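Local coordinates for uncharacterized protein (Pyrococcus horikoshii, PDB 2P8T) that is of unknown function but may bind ATP and act as an aminoacyl-tRNA ligase, at residues I111-E116 with I180-I185; P96-V101 with K174-A179; I100-P105 with Y184-E189; V90-Y95 with I166-T171; V23-K28 with S82-P87. All blocks are in the same frame, centred on the assembly; numbering follows the deposited sequence.

Contact 1: I111-E116 with I180-I185; sequences IELRDE and IHVAYI
The imidazole ring of His181 meets Glu116 at its edge, where OE1 lies in the ring plane, 3.9 Å from NE2; over one face, offset toward the rim, stands Ile185 CG1 from the next helical turn. The carboxylate of Glu116 is turned 51° from the ring. This is helix-helix packing on one side of the antiparallel sheet of an alpha+beta domain: helices 110-119 and 172-187 run in opposing directions at a steep angle, 134° between the axes of the short segments, which approach to 9.6 Å. A water bridges the polar side, donating to Glu116 OE1 and accepting a weak bond from His181 NE2. His181 ND1 is hydrogen-bonded to Glu18 of helix 17-26, and its ring also stacks with Phe120, so several partners fix its rotation. CD2 of the ring lies 3.6 Å from Glu116 O. The rest of the contact is apolar. Glu116 crosses Ile185 at about a right angle; its CB and its CG, anti to the carbonyl carbon (chi1 -70°), both touch Ile185 CD1. Leu113 CB lies 4.0 Å from Val182 CG1, and both buried residues also reach Ile127 of strand 124-131, which brings this side of the helix pair down onto the sheet. Leu113 and Ile185 slide past each other in opposite directions, with CD2 of Leu113 3.8 Å from CG2 of Ile185.

Contact 2: P96-V101 with K174-A179; sequences PGIAIV and KALKSA
Ile98 lies against the helix between Ala175 and Ala179, where two small residues one turn apart let strand 95-102 and helix 172-187 come close: the local axes are 6.9 Å apart. The packing is tight here. Ile98 CG2, anti to the backbone N, lies 3.7 Å from Ala179 CB, while CG1 rests on the helix backbone, 3.7 Å from Leu176 N. Ala179 CB is also met by Ile100 CD1 at 3.8 Å, so one methyl fills the space between two isoleucines. At Gly97 the backbone itself serves as the packing surface, its CA lying 3.8 Å from Ala175 CB. An alanine in place of Ile98 would probably open a gap over Ala179 and leave the side chain of Leu176 without its packing partner on the strand. At partly exposed Pro96 only the ring stands off, making no close contact with the helix segment, while the carbonyl O of Pro96 still packs 3.6 Å from Ala175 CB. In the fold, strand 95-102 runs between strands 88-92 and 163-168, bonded to both through its backbone, and helix 172-187 packs on one face of this sheet, at 30° to the strand, with Thr167 OG1 of strand 163-168 hydrogen-bonded to Ala175 O.

Contact 3: I100-P105 with Y184-E189; sequences IVVKNP and YILKKE
Lys187 reaches across from the last part of helix 172-187 to the chain leaving strand 95-102, sliding past Val102 in the opposite direction. From CB the chain starts with CG anti to the carbonyl carbon (chi1 -74°), which brings CG to 3.8 Å from Val102 CG1. A bend at chi2 (-59°) sets the course of CD, and the remainder is extended. CE packs on the same Val102 CG1, also at 3.8 Å, and comes to 3.0 Å from Lys103 O. The tip, NZ, meets two backbone carbonyls in succession: it gives a weak hydrogen bond to Lys103 O at 2.9 Å and a second to Asn104 O at 3.0 Å, approaching the latter from above the carbonyl plane with a C=O...N angle of 119°. The setting is a helix packed on one face of an antiparallel sheet, near where strand 95-102 gives way to a loop. The buried ammonium is thus held by main-chain oxygens, and its charge is likely to polarise both carbonyls. Phe84, in the loop between helix 71-81 and strand 88-92, packs on the lysine. Val102 CG2, the other branch, lies 3.9 Å from Leu186 CD1; Leu186 in turn packs on Phe108 and on Leu113 of helix 110-119.

Contact 4: V90-Y95 with I166-T171; sequences VSVDGY and ITWAET
Tyr95, Trp168 and Val92 bury most of the surface here, at the tip of a beta hairpin: strands 88-92 and 95-102 are joined by a type I' turn from Val92 to Tyr95, with Gly94 at positive phi. Through Val92 and Tyr95 the hairpin end packs on strand 163-168, the neighbour of strand 95-102 in the antiparallel sheet, and on the residues after it. Val92 CG1 sits over the centre of one Trp168 face in a CH-pi contact, 3.7 Å from the six-membered ring centroid and 14° off the normal. CG of Trp168 stands between the backbone N and the carbonyl carbon (chi1 60°). Val92's other methyl, CG2, reaches both Trp168 CE3 and Ile166 CG2, the latter also touched by Val90. Tyr95 lies beside the indole rather than upon it: its ring is 30° from the plane of the five-membered ring, centroids 5.8 Å apart, with little overlap. Its hydroxyl is hydrogen-bonded to Lys123. The base of the tyrosine packs closely, CB standing 3.4 Å from Ala169 O. Glu170 runs alongside Tyr95 in the same direction, and its OE1 meets the ring edge 3.8 Å from Tyr95 CE1.

Contact 5: V23-K28 with S82-P87; sequences VIFLLK and SMFSEP
Phe25 and Pro87 cross at about a right angle, the proline laid over one face of the phenyl ring: Pro87 CG is 3.9 Å from the ring centroid and 15° off the normal, a CH-pi contact, while CD approaches Phe25 CD1 to 3.5 Å. Phe84 also crosses Phe25 at about a right angle but comes to the ring's edge, with CD2 in plane and 3.9 Å from CZ. An alanine in place of Phe25 would probably leave Pro87 without the ring beneath it and open a gap beside Phe84. At the more solvent-facing side Lys28 and Glu86 cross obliquely; Lys28 CE lies 3.8 Å from Glu86 OE1, but Lys28 NZ stays 5.2 Å from Glu86 OE1, too far for a salt bridge, and Glu86 is salt-bridged through OE2 to Arg77. Phe84 and Pro87 also rest on strand 95-102. The contact is a packing surface where a helix of the N-terminal domain, assigned to the helix-turn-helix clan, meets the loop between helix 71-81 and strand 88-92.

Contact 5 closes along the chain before the others open; contacts 1 to 4 lie in the alpha+beta domain. Contacts 2 and 3 start from the same strand, 95-102, and contacts 1 and 3 end on the same part of helix 172-187, while the segments of contact 4 alternate with those of contacts 1, 2 and 3. Contacts 2 and 3 have centres about 14 Å apart. Contact 4 joins the strands on either side of strand 95-102, its centre about 8 Å from that of contact 2 and about 21 Å from that of contact 3. In contact 5, Phe25 of helix 17-26 touches helix 172-187, whereas loop residues Ser85 and Pro87 touch strand 95-102, so the N-terminal helix and the loop both meet elements on which contacts 2 and 3 are built.

Contact 1: I111-E116 with I180-I185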
# COMPACT_ATOMS: atom_id res chain seq x y z
N ILE A 111 10.44 4.32 -13.80
CA ILE A 111 10.98 3.04 -14.27
C ILE A 111 11.72 2.32 -13.14
O ILE A 111 11.63 1.10 -13.01
CB ILE A 111 11.87 3.20 -15.55
CG1 ILE A 111 12.12 1.83 -16.20
CG2 ILE A 111 13.16 3.94 -15.23
CD1 ILE A 111 12.41 1.90 -17.70
N GLU A 112 12.42 3.08 -12.31
CA GLU A 112 13.13 2.52 -11.16
C GLU A 112 12.16 1.93 -10.15
O GLU A 112 12.35 0.82 -9.65
CB GLU A 112 14.02 3.59 -10.51
CG GLU A 112 15.08 4.15 -11.46
CD GLU A 112 16.18 4.93 -10.76
OE1 GLU A 112 16.12 5.06 -9.51
OE2 GLU A 112 17.11 5.40 -11.45
N LEU A 113 11.07 2.65 -9.88
CA LEU A 113 10.08 2.16 -8.93
C LEU A 113 9.36 0.92 -9.47
O LEU A 113 9.05 -0.00 -8.72
CB LEU A 113 9.09 3.27 -8.58
CG LEU A 113 9.69 4.49 -7.87
CD1 LEU A 113 8.62 5.53 -7.61
CD2 LEU A 113 10.35 4.11 -6.56
N ARG A 114 9.10 0.90 -10.79
CA ARG A 114 8.49 -0.26 -11.40
C ARG A 114 9.36 -1.49 -11.18
O ARG A 114 8.86 -2.55 -10.82
CB ARG A 114 8.30 -0.05 -12.90
CG ARG A 114 7.67 -1.26 -13.57
CD ARG A 114 7.75 -1.20 -15.06
NE ARG A 114 9.08 -0.96 -15.63
CZ ARG A 114 9.97 -1.91 -15.91
NH1 ARG A 114 9.71 -3.17 -15.61
NH2 ARG A 114 11.14 -1.59 -16.47
N ASP A 115 10.66 -1.34 -11.41
CA ASP A 115 11.62 -2.45 -11.27
C ASP A 115 11.65 -2.96 -9.83
O ASP A 115 11.70 -4.18 -9.59
CB ASP A 115 13.02 -1.99 -11.72
CG ASP A 115 13.10 -1.74 -13.22
OD1 ASP A 115 12.21 -2.20 -13.96
OD2 ASP A 115 14.07 -1.07 -13.66
N GLU A 116 11.61 -2.03 -8.87
CA GLU A 116 11.50 -2.40 -7.45
C GLU A 116 10.18 -3.12 -7.18
O GLU A 116 10.16 -4.08 -6.40
CB GLU A 116 11.66 -1.19 -6.52
CG GLU A 116 13.08 -0.61 -6.46
CD GLU A 116 14.16 -1.66 -6.22
OE1 GLU A 116 14.08 -2.39 -5.21
OE2 GLU A 116 15.07 -1.77 -7.07
N ILE A 180 2.72 -1.41 -1.60
CA ILE A 180 3.21 -0.88 -0.32
C ILE A 180 4.74 -0.72 -0.36
O ILE A 180 5.27 0.25 0.14
CB ILE A 180 2.72 -1.73 0.88
CG1 ILE A 180 1.21 -1.58 1.01
CG2 ILE A 180 3.42 -1.27 2.20
CD1 ILE A 180 0.54 -2.51 2.00
N HIS A 181 5.43 -1.66 -1.00
CA HIS A 181 6.89 -1.50 -1.15
C HIS A 181 7.25 -0.18 -1.85
O HIS A 181 8.12 0.55 -1.41
CB HIS A 181 7.46 -2.70 -1.91
CG HIS A 181 8.94 -2.63 -2.09
ND1 HIS A 181 9.82 -2.56 -1.03
CD2 HIS A 181 9.70 -2.59 -3.21
CE1 HIS A 181 11.06 -2.49 -1.48
NE2 HIS A 181 11.02 -2.52 -2.80
N VAL A 182 6.56 0.13 -2.95
CA VAL A 182 6.78 1.39 -3.69
C VAL A 182 6.45 2.62 -2.83
O VAL A 182 7.21 3.60 -2.77
CB VAL A 182 6.00 1.42 -5.05
CG1 VAL A 182 6.25 2.74 -5.79
CG2 VAL A 182 6.39 0.20 -5.94
N ALA A 183 5.30 2.54 -2.14
CA ALA A 183 4.89 3.58 -1.19
C ALA A 183 5.96 3.84 -0.14
O ALA A 183 6.34 5.02 0.14
CB ALA A 183 3.59 3.17 -0.53
N TYR A 184 6.47 2.75 0.43
CA TYR A 184 7.55 2.83 1.42
C TYR A 184 8.83 3.48 0.87
O TYR A 184 9.42 4.33 1.55
CB TYR A 184 7.84 1.45 2.00
CG TYR A 184 8.91 1.48 3.08
CD1 TYR A 184 8.69 2.16 4.27
CD2 TYR A 184 10.13 0.84 2.89
CE1 TYR A 184 9.67 2.22 5.27
CE2 TYR A 184 11.13 0.90 3.88
CZ TYR A 184 10.88 1.60 5.06
OH TYR A 184 11.84 1.65 6.06
N ILE A 185 9.25 3.13 -0.35
CA ILE A 185 10.41 3.82 -0.96
C ILE A 185 10.19 5.34 -1.02
O ILE A 185 11.06 6.15 -0.68
CB ILE A 185 10.75 3.28 -2.39
CG1 ILE A 185 11.19 1.81 -2.33
CG2 ILE A 185 11.83 4.18 -3.06
CD1 ILE A 185 11.07 1.07 -3.64
O HOH W 1 13.87 -0.91 -2.95

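Contact 2: P96-V101 with K174-A179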
# COMPACT_ATOMS: atom_id res chain seq x y z
N PRO A 96 -5.26 -9.03 -10.77
CA PRO A 96 -5.60 -8.17 -9.62
C PRO A 96 -4.53 -7.11 -9.39
O PRO A 96 -3.35 -7.40 -9.47
CB PRO A 96 -5.64 -9.14 -8.43
CG PRO A 96 -4.91 -10.37 -8.88
CD PRO A 96 -5.05 -10.44 -10.37
N GLY A 97 -4.96 -5.89 -9.08
CA GLY A 97 -4.06 -4.78 -8.83
C GLY A 97 -4.44 -3.96 -7.61
O GLY A 97 -5.51 -4.16 -7.02
N ILE A 98 -3.56 -3.03 -7.25
CA ILE A 98 -3.79 -2.13 -6.12
C ILE A 98 -3.29 -0.73 -6.52
O ILE A 98 -2.23 -0.60 -7.11
CB ILE A 98 -3.03 -2.64 -4.86
CG1 ILE A 98 -3.72 -3.87 -4.26
CG2 ILE A 98 -2.87 -1.52 -3.80
CD1 ILE A 98 -4.97 -3.52 -3.43
N ALA A 99 -4.08 0.29 -6.21
CA ALA A 99 -3.67 1.66 -6.42
C ALA A 99 -3.54 2.33 -5.06
O ALA A 99 -4.40 2.14 -4.18
CB ALA A 99 -4.68 2.41 -7.30
N ILE A 100 -2.43 3.04 -4.88
CA ILE A 100 -2.19 3.87 -3.70
C ILE A 100 -1.71 5.26 -4.14
O ILE A 100 -0.73 5.40 -4.89
CB ILE A 100 -1.14 3.23 -2.73
CG1 ILE A 100 -1.52 1.79 -2.37
CG2 ILE A 100 -0.95 4.12 -1.49
CD1 ILE A 100 -0.49 1.06 -1.46
N VAL A 101 -2.39 6.29 -3.67
CA VAL A 101 -1.99 7.67 -3.90
C VAL A 101 -0.96 8.01 -2.84
O VAL A 101 -1.18 7.75 -1.64
CB VAL A 101 -3.17 8.66 -3.78
CG1 VAL A 101 -2.72 10.12 -3.98
CG2 VAL A 101 -4.29 8.29 -4.73
N LYS A 174 0.08 -10.17 -3.52
CA LYS A 174 1.30 -9.72 -4.18
C LYS A 174 1.16 -8.30 -4.72
O LYS A 174 2.10 -7.53 -4.61
CB LYS A 174 1.73 -10.66 -5.30
CG LYS A 174 2.15 -12.04 -4.78
CD LYS A 174 2.50 -12.94 -5.95
CE LYS A 174 2.59 -14.40 -5.51
NZ LYS A 174 3.66 -14.59 -4.51
N ALA A 175 0.00 -7.96 -5.28
CA ALA A 175 -0.27 -6.56 -5.70
C ALA A 175 -0.20 -5.61 -4.50
O ALA A 175 0.37 -4.51 -4.59
CB ALA A 175 -1.65 -6.45 -6.40
N LEU A 176 -0.80 -6.01 -3.39
CA LEU A 176 -0.82 -5.17 -2.20
C LEU A 176 0.59 -4.95 -1.67
O LEU A 176 1.00 -3.81 -1.41
CB LEU A 176 -1.70 -5.76 -1.10
CG LEU A 176 -1.83 -4.87 0.16
CD1 LEU A 176 -2.24 -3.44 -0.18
CD2 LEU A 176 -2.81 -5.49 1.15
N LYS A 177 1.33 -6.05 -1.50
CA LYS A 177 2.69 -6.01 -0.96
C LYS A 177 3.62 -5.16 -1.82
O LYS A 177 4.39 -4.34 -1.31
CB LYS A 177 3.23 -7.45 -0.79
CG LYS A 177 4.45 -7.60 0.15
CD LYS A 177 4.60 -9.06 0.64
CE LYS A 177 6.02 -9.38 1.14
NZ LYS A 177 6.38 -8.60 2.39
N SER A 178 3.55 -5.35 -3.14
CA SER A 178 4.42 -4.61 -4.04
C SER A 178 4.06 -3.13 -4.08
O SER A 178 4.96 -2.27 -4.13
CB SER A 178 4.41 -5.22 -5.45
OG SER A 178 3.10 -5.26 -6.01
N ALA A 179 2.77 -2.81 -4.06
CA ALA A 179 2.35 -1.39 -4.02
C ALA A 179 2.85 -0.71 -2.73
O ALA A 179 3.37 0.41 -2.76
CB ALA A 179 0.82 -1.28 -4.14

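Contact 3: I100-P105 with Y184-E189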
# COMPACT_ATOMS: atom_id res chain seq x y z
N ILE A 100 -2.43 3.04 -4.88
CA ILE A 100 -2.19 3.87 -3.70
C ILE A 100 -1.71 5.26 -4.14
O ILE A 100 -0.73 5.40 -4.89
CB ILE A 100 -1.14 3.23 -2.73
CG1 ILE A 100 -1.52 1.79 -2.37
CG2 ILE A 100 -0.95 4.12 -1.49
CD1 ILE A 100 -0.49 1.06 -1.46
N VAL A 101 -2.39 6.29 -3.67
CA VAL A 101 -1.99 7.67 -3.90
C VAL A 101 -0.96 8.01 -2.84
O VAL A 101 -1.18 7.75 -1.64
CB VAL A 101 -3.17 8.66 -3.78
CG1 VAL A 101 -2.72 10.12 -3.98
CG2 VAL A 101 -4.29 8.29 -4.73
N VAL A 102 0.16 8.58 -3.28
CA VAL A 102 1.19 9.09 -2.36
C VAL A 102 1.11 10.62 -2.36
O VAL A 102 1.30 11.27 -3.39
CB VAL A 102 2.61 8.65 -2.77
CG1 VAL A 102 3.63 9.16 -1.77
CG2 VAL A 102 2.68 7.12 -2.87
N LYS A 103 0.83 11.18 -1.18
CA LYS A 103 0.58 12.60 -1.03
C LYS A 103 1.89 13.33 -0.87
O LYS A 103 2.79 12.85 -0.20
CB LYS A 103 -0.36 12.84 0.16
CG LYS A 103 -1.76 12.34 -0.13
CD LYS A 103 -2.48 11.77 1.08
CE LYS A 103 -3.91 11.43 0.71
NZ LYS A 103 -4.70 10.81 1.81
N ASN A 104 1.97 14.50 -1.51
CA ASN A 104 3.21 15.30 -1.59
C ASN A 104 4.49 14.46 -1.71
O ASN A 104 5.33 14.50 -0.81
CB ASN A 104 3.30 16.33 -0.43
CG ASN A 104 4.54 17.25 -0.54
OD1 ASN A 104 4.84 17.78 -1.62
ND2 ASN A 104 5.26 17.42 0.56
N PRO A 105 4.63 13.70 -2.82
CA PRO A 105 5.77 12.80 -2.99
C PRO A 105 7.06 13.55 -3.26
O PRO A 105 7.01 14.72 -3.65
CB PRO A 105 5.38 11.99 -4.24
CG PRO A 105 4.52 12.94 -5.02
CD PRO A 105 3.72 13.65 -3.99
N TYR A 184 6.47 2.75 0.43
CA TYR A 184 7.55 2.83 1.42
C TYR A 184 8.83 3.48 0.87
O TYR A 184 9.42 4.33 1.55
CB TYR A 184 7.84 1.45 2.00
CG TYR A 184 8.91 1.48 3.08
CD1 TYR A 184 8.69 2.16 4.27
CD2 TYR A 184 10.13 0.84 2.89
CE1 TYR A 184 9.67 2.22 5.27
CE2 TYR A 184 11.13 0.90 3.88
CZ TYR A 184 10.88 1.60 5.06
OH TYR A 184 11.84 1.65 6.06
N ILE A 185 9.25 3.13 -0.35
CA ILE A 185 10.41 3.82 -0.96
C ILE A 185 10.19 5.34 -1.02
O ILE A 185 11.06 6.15 -0.68
CB ILE A 185 10.75 3.28 -2.39
CG1 ILE A 185 11.19 1.81 -2.33
CG2 ILE A 185 11.83 4.18 -3.06
CD1 ILE A 185 11.07 1.07 -3.64
N LEU A 186 9.00 5.75 -1.46
CA LEU A 186 8.70 7.17 -1.66
C LEU A 186 8.58 7.98 -0.37
O LEU A 186 8.85 9.20 -0.35
CB LEU A 186 7.39 7.30 -2.45
CG LEU A 186 7.54 7.01 -3.95
CD1 LEU A 186 6.16 6.80 -4.57
CD2 LEU A 186 8.32 8.13 -4.63
N LYS A 187 8.18 7.31 0.71
CA LYS A 187 7.89 7.97 1.98
C LYS A 187 8.74 7.47 3.17
O LYS A 187 8.40 7.71 4.33
CB LYS A 187 6.40 7.85 2.30
CG LYS A 187 5.52 8.76 1.45
CD LYS A 187 5.93 10.24 1.64
CE LYS A 187 4.83 11.16 1.17
NZ LYS A 187 5.10 12.59 1.53
N LYS A 188 9.84 6.78 2.83
CA LYS A 188 10.75 6.14 3.79
C LYS A 188 11.11 7.04 4.98
O LYS A 188 11.06 6.62 6.14
CB LYS A 188 12.04 5.73 3.03
CG LYS A 188 13.09 4.92 3.81
CD LYS A 188 14.39 4.73 3.00
CE LYS A 188 15.24 6.00 2.89
NZ LYS A 188 16.72 5.71 2.61
N GLU A 189 11.48 8.29 4.68
CA GLU A 189 11.92 9.22 5.71
C GLU A 189 10.77 9.74 6.58
O GLU A 189 11.00 10.34 7.63
CB GLU A 189 12.70 10.39 5.07
CG GLU A 189 13.98 9.93 4.30
CD GLU A 189 14.68 11.06 3.56
OE1 GLU A 189 15.44 11.82 4.22
OE2 GLU A 189 14.51 11.19 2.33

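Contact 4: V90-Y95 with I166-T171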
# COMPACT_ATOMS: atom_id res chain seq x y z
N VAL A 90 -7.99 -2.82 -7.93
CA VAL A 90 -8.29 -2.57 -9.33
C VAL A 90 -7.99 -3.84 -10.13
O VAL A 90 -7.57 -4.86 -9.57
CB VAL A 90 -7.49 -1.34 -9.91
CG1 VAL A 90 -7.86 -0.04 -9.19
CG2 VAL A 90 -5.97 -1.58 -9.83
N SER A 91 -8.19 -3.78 -11.44
CA SER A 91 -7.82 -4.88 -12.32
C SER A 91 -7.07 -4.32 -13.53
O SER A 91 -7.51 -3.35 -14.15
CB SER A 91 -9.08 -5.66 -12.74
OG SER A 91 -8.87 -6.35 -13.95
N VAL A 92 -5.91 -4.90 -13.85
CA VAL A 92 -5.11 -4.41 -14.96
C VAL A 92 -4.90 -5.59 -15.91
O VAL A 92 -4.31 -6.59 -15.52
CB VAL A 92 -3.73 -3.83 -14.50
CG1 VAL A 92 -2.91 -3.33 -15.70
CG2 VAL A 92 -3.93 -2.70 -13.50
N ASP A 93 -5.43 -5.47 -17.13
CA ASP A 93 -5.26 -6.52 -18.14
C ASP A 93 -5.62 -7.89 -17.55
O ASP A 93 -4.93 -8.88 -17.79
CB ASP A 93 -3.82 -6.51 -18.68
CG ASP A 93 -3.54 -5.36 -19.66
OD1 ASP A 93 -4.37 -5.15 -20.57
OD2 ASP A 93 -2.50 -4.66 -19.52
N GLY A 94 -6.67 -7.93 -16.72
CA GLY A 94 -7.16 -9.17 -16.12
C GLY A 94 -6.45 -9.70 -14.87
O GLY A 94 -6.83 -10.75 -14.36
N TYR A 95 -5.41 -9.00 -14.41
CA TYR A 95 -4.71 -9.34 -13.15
C TYR A 95 -5.20 -8.47 -11.99
O TYR A 95 -5.50 -7.29 -12.20
CB TYR A 95 -3.21 -9.13 -13.31
CG TYR A 95 -2.59 -10.02 -14.35
CD1 TYR A 95 -2.28 -11.35 -14.06
CD2 TYR A 95 -2.33 -9.54 -15.63
CE1 TYR A 95 -1.73 -12.18 -15.02
CE2 TYR A 95 -1.78 -10.36 -16.60
CZ TYR A 95 -1.48 -11.67 -16.29
OH TYR A 95 -0.92 -12.49 -17.25
N ILE A 166 0.31 2.20 -9.15
CA ILE A 166 -0.61 1.11 -9.52
C ILE A 166 0.20 -0.14 -9.82
O ILE A 166 0.99 -0.15 -10.76
CB ILE A 166 -1.46 1.44 -10.77
CG1 ILE A 166 -2.22 2.76 -10.55
CG2 ILE A 166 -2.46 0.28 -11.09
CD1 ILE A 166 -2.85 3.35 -11.77
N THR A 167 0.03 -1.17 -9.00
CA THR A 167 0.69 -2.46 -9.27
C THR A 167 -0.34 -3.52 -9.64
O THR A 167 -1.53 -3.41 -9.26
CB THR A 167 1.48 -2.98 -8.04
OG1 THR A 167 0.57 -3.22 -6.96
CG2 THR A 167 2.55 -1.99 -7.61
N TRP A 168 0.10 -4.57 -10.33
CA TRP A 168 -0.74 -5.74 -10.52
C TRP A 168 0.11 -6.98 -10.47
O TRP A 168 1.33 -6.91 -10.63
CB TRP A 168 -1.56 -5.67 -11.83
CG TRP A 168 -0.75 -5.58 -13.07
CD1 TRP A 168 -0.43 -6.61 -13.94
CD2 TRP A 168 -0.17 -4.39 -13.63
NE1 TRP A 168 0.32 -6.12 -14.99
CE2 TRP A 168 0.50 -4.76 -14.82
CE3 TRP A 168 -0.15 -3.04 -13.23
CZ2 TRP A 168 1.16 -3.83 -15.62
CZ3 TRP A 168 0.53 -2.11 -14.02
CH2 TRP A 168 1.18 -2.52 -15.20
N ALA A 169 -0.51 -8.12 -10.19
CA ALA A 169 0.23 -9.33 -9.89
C ALA A 169 -0.68 -10.54 -10.06
O ALA A 169 -1.83 -10.40 -10.45
CB ALA A 169 0.79 -9.27 -8.46
N GLU A 170 -0.15 -11.72 -9.76
CA GLU A 170 -0.92 -12.96 -9.89
C GLU A 170 -1.99 -13.07 -8.81
O GLU A 170 -3.04 -13.68 -9.03
CB GLU A 170 0.00 -14.19 -9.85
CG GLU A 170 1.11 -14.18 -10.91
CD GLU A 170 0.67 -14.61 -12.31
OE1 GLU A 170 -0.55 -14.77 -12.56
OE2 GLU A 170 1.56 -14.80 -13.17
N THR A 171 -1.73 -12.47 -7.65
CA THR A 171 -2.66 -12.52 -6.52
C THR A 171 -2.84 -11.11 -5.96
O THR A 171 -1.93 -10.29 -6.09
CB THR A 171 -2.18 -13.48 -5.40
OG1 THR A 171 -1.03 -12.95 -4.74
CG2 THR A 171 -1.83 -14.88 -5.95

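Contact 5: V23-K28 with S82-P87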
# COMPACT_ATOMS: atom_id res chain seq x y z
N VAL A 23 -0.71 -4.80 7.40
CA VAL A 23 -1.63 -5.17 8.48
C VAL A 23 -2.40 -3.94 8.98
O VAL A 23 -3.61 -4.00 9.18
CB VAL A 23 -0.88 -5.88 9.66
CG1 VAL A 23 -1.72 -5.87 10.93
CG2 VAL A 23 -0.48 -7.29 9.26
N ILE A 24 -1.70 -2.83 9.15
CA ILE A 24 -2.30 -1.59 9.61
C ILE A 24 -3.32 -1.05 8.60
O ILE A 24 -4.39 -0.60 9.00
CB ILE A 24 -1.24 -0.53 9.97
CG1 ILE A 24 -0.27 -1.10 11.04
CG2 ILE A 24 -1.88 0.78 10.46
CD1 ILE A 24 0.77 -0.11 11.52
N PHE A 25 -2.98 -1.10 7.32
CA PHE A 25 -3.98 -0.83 6.27
C PHE A 25 -5.19 -1.77 6.37
O PHE A 25 -6.34 -1.33 6.26
CB PHE A 25 -3.38 -0.88 4.87
CG PHE A 25 -2.62 0.36 4.49
CD1 PHE A 25 -3.27 1.60 4.46
CD2 PHE A 25 -1.28 0.29 4.16
CE1 PHE A 25 -2.58 2.76 4.11
CE2 PHE A 25 -0.58 1.44 3.80
CZ PHE A 25 -1.23 2.68 3.78
N LEU A 26 -4.94 -3.06 6.58
CA LEU A 26 -6.03 -4.05 6.59
C LEU A 26 -6.97 -3.90 7.77
O LEU A 26 -8.18 -4.09 7.62
CB LEU A 26 -5.47 -5.48 6.55
CG LEU A 26 -4.90 -5.98 5.21
CD1 LEU A 26 -4.19 -7.32 5.39
CD2 LEU A 26 -5.98 -6.07 4.13
N LEU A 27 -6.41 -3.55 8.92
CA LEU A 27 -7.18 -3.46 10.17
C LEU A 27 -8.06 -2.21 10.32
O LEU A 27 -8.33 -1.75 11.43
CB LEU A 27 -6.25 -3.67 11.38
CG LEU A 27 -5.71 -5.09 11.60
CD1 LEU A 27 -4.80 -5.16 12.82
CD2 LEU A 27 -6.83 -6.13 11.75
N LYS A 28 -8.50 -1.64 9.20
CA LYS A 28 -9.54 -0.61 9.22
C LYS A 28 -10.81 -1.20 9.82
O LYS A 28 -11.64 -0.49 10.41
CB LYS A 28 -9.82 -0.06 7.82
CG LYS A 28 -10.30 -1.09 6.81
CD LYS A 28 -10.12 -0.61 5.37
CE LYS A 28 -11.01 0.58 5.03
NZ LYS A 28 -12.43 0.18 4.81
N SER A 82 -2.63 10.25 6.20
CA SER A 82 -2.21 11.62 5.86
C SER A 82 -1.20 11.66 4.70
O SER A 82 -1.05 12.69 4.06
CB SER A 82 -1.64 12.38 7.08
OG SER A 82 -0.29 12.02 7.37
N MET A 83 -0.50 10.55 4.45
CA MET A 83 0.53 10.53 3.41
C MET A 83 0.19 9.60 2.24
O MET A 83 0.85 9.65 1.19
CB MET A 83 1.94 10.26 4.00
CG MET A 83 2.22 8.92 4.71
SD MET A 83 3.81 8.86 5.67
CE MET A 83 3.29 9.74 7.13
N PHE A 84 -0.82 8.76 2.44
CA PHE A 84 -1.31 7.78 1.46
C PHE A 84 -2.83 7.79 1.40
O PHE A 84 -3.50 8.16 2.37
CB PHE A 84 -0.88 6.36 1.83
CG PHE A 84 0.60 6.20 2.04
CD1 PHE A 84 1.50 6.46 1.01
CD2 PHE A 84 1.09 5.80 3.28
CE1 PHE A 84 2.86 6.33 1.21
CE2 PHE A 84 2.44 5.63 3.49
CZ PHE A 84 3.34 5.91 2.45
N SER A 85 -3.37 7.36 0.27
CA SER A 85 -4.81 7.10 0.18
C SER A 85 -5.08 5.71 0.75
O SER A 85 -4.14 4.94 0.96
CB SER A 85 -5.27 7.17 -1.27
OG SER A 85 -4.60 6.20 -2.07
N GLU A 86 -6.34 5.40 1.03
CA GLU A 86 -6.72 4.01 1.27
C GLU A 86 -6.36 3.16 0.03
O GLU A 86 -6.79 3.49 -1.06
CB GLU A 86 -8.23 3.90 1.52
CG GLU A 86 -8.71 4.51 2.85
CD GLU A 86 -8.40 3.66 4.08
OE1 GLU A 86 -7.88 2.52 3.92
OE2 GLU A 86 -8.71 4.13 5.21
N PRO A 87 -5.58 2.06 0.20
CA PRO A 87 -5.31 1.19 -0.97
C PRO A 87 -6.61 0.66 -1.57
O PRO A 87 -7.51 0.27 -0.82
CB PRO A 87 -4.46 0.06 -0.38
CG PRO A 87 -3.78 0.70 0.82
CD PRO A 87 -4.88 1.59 1.40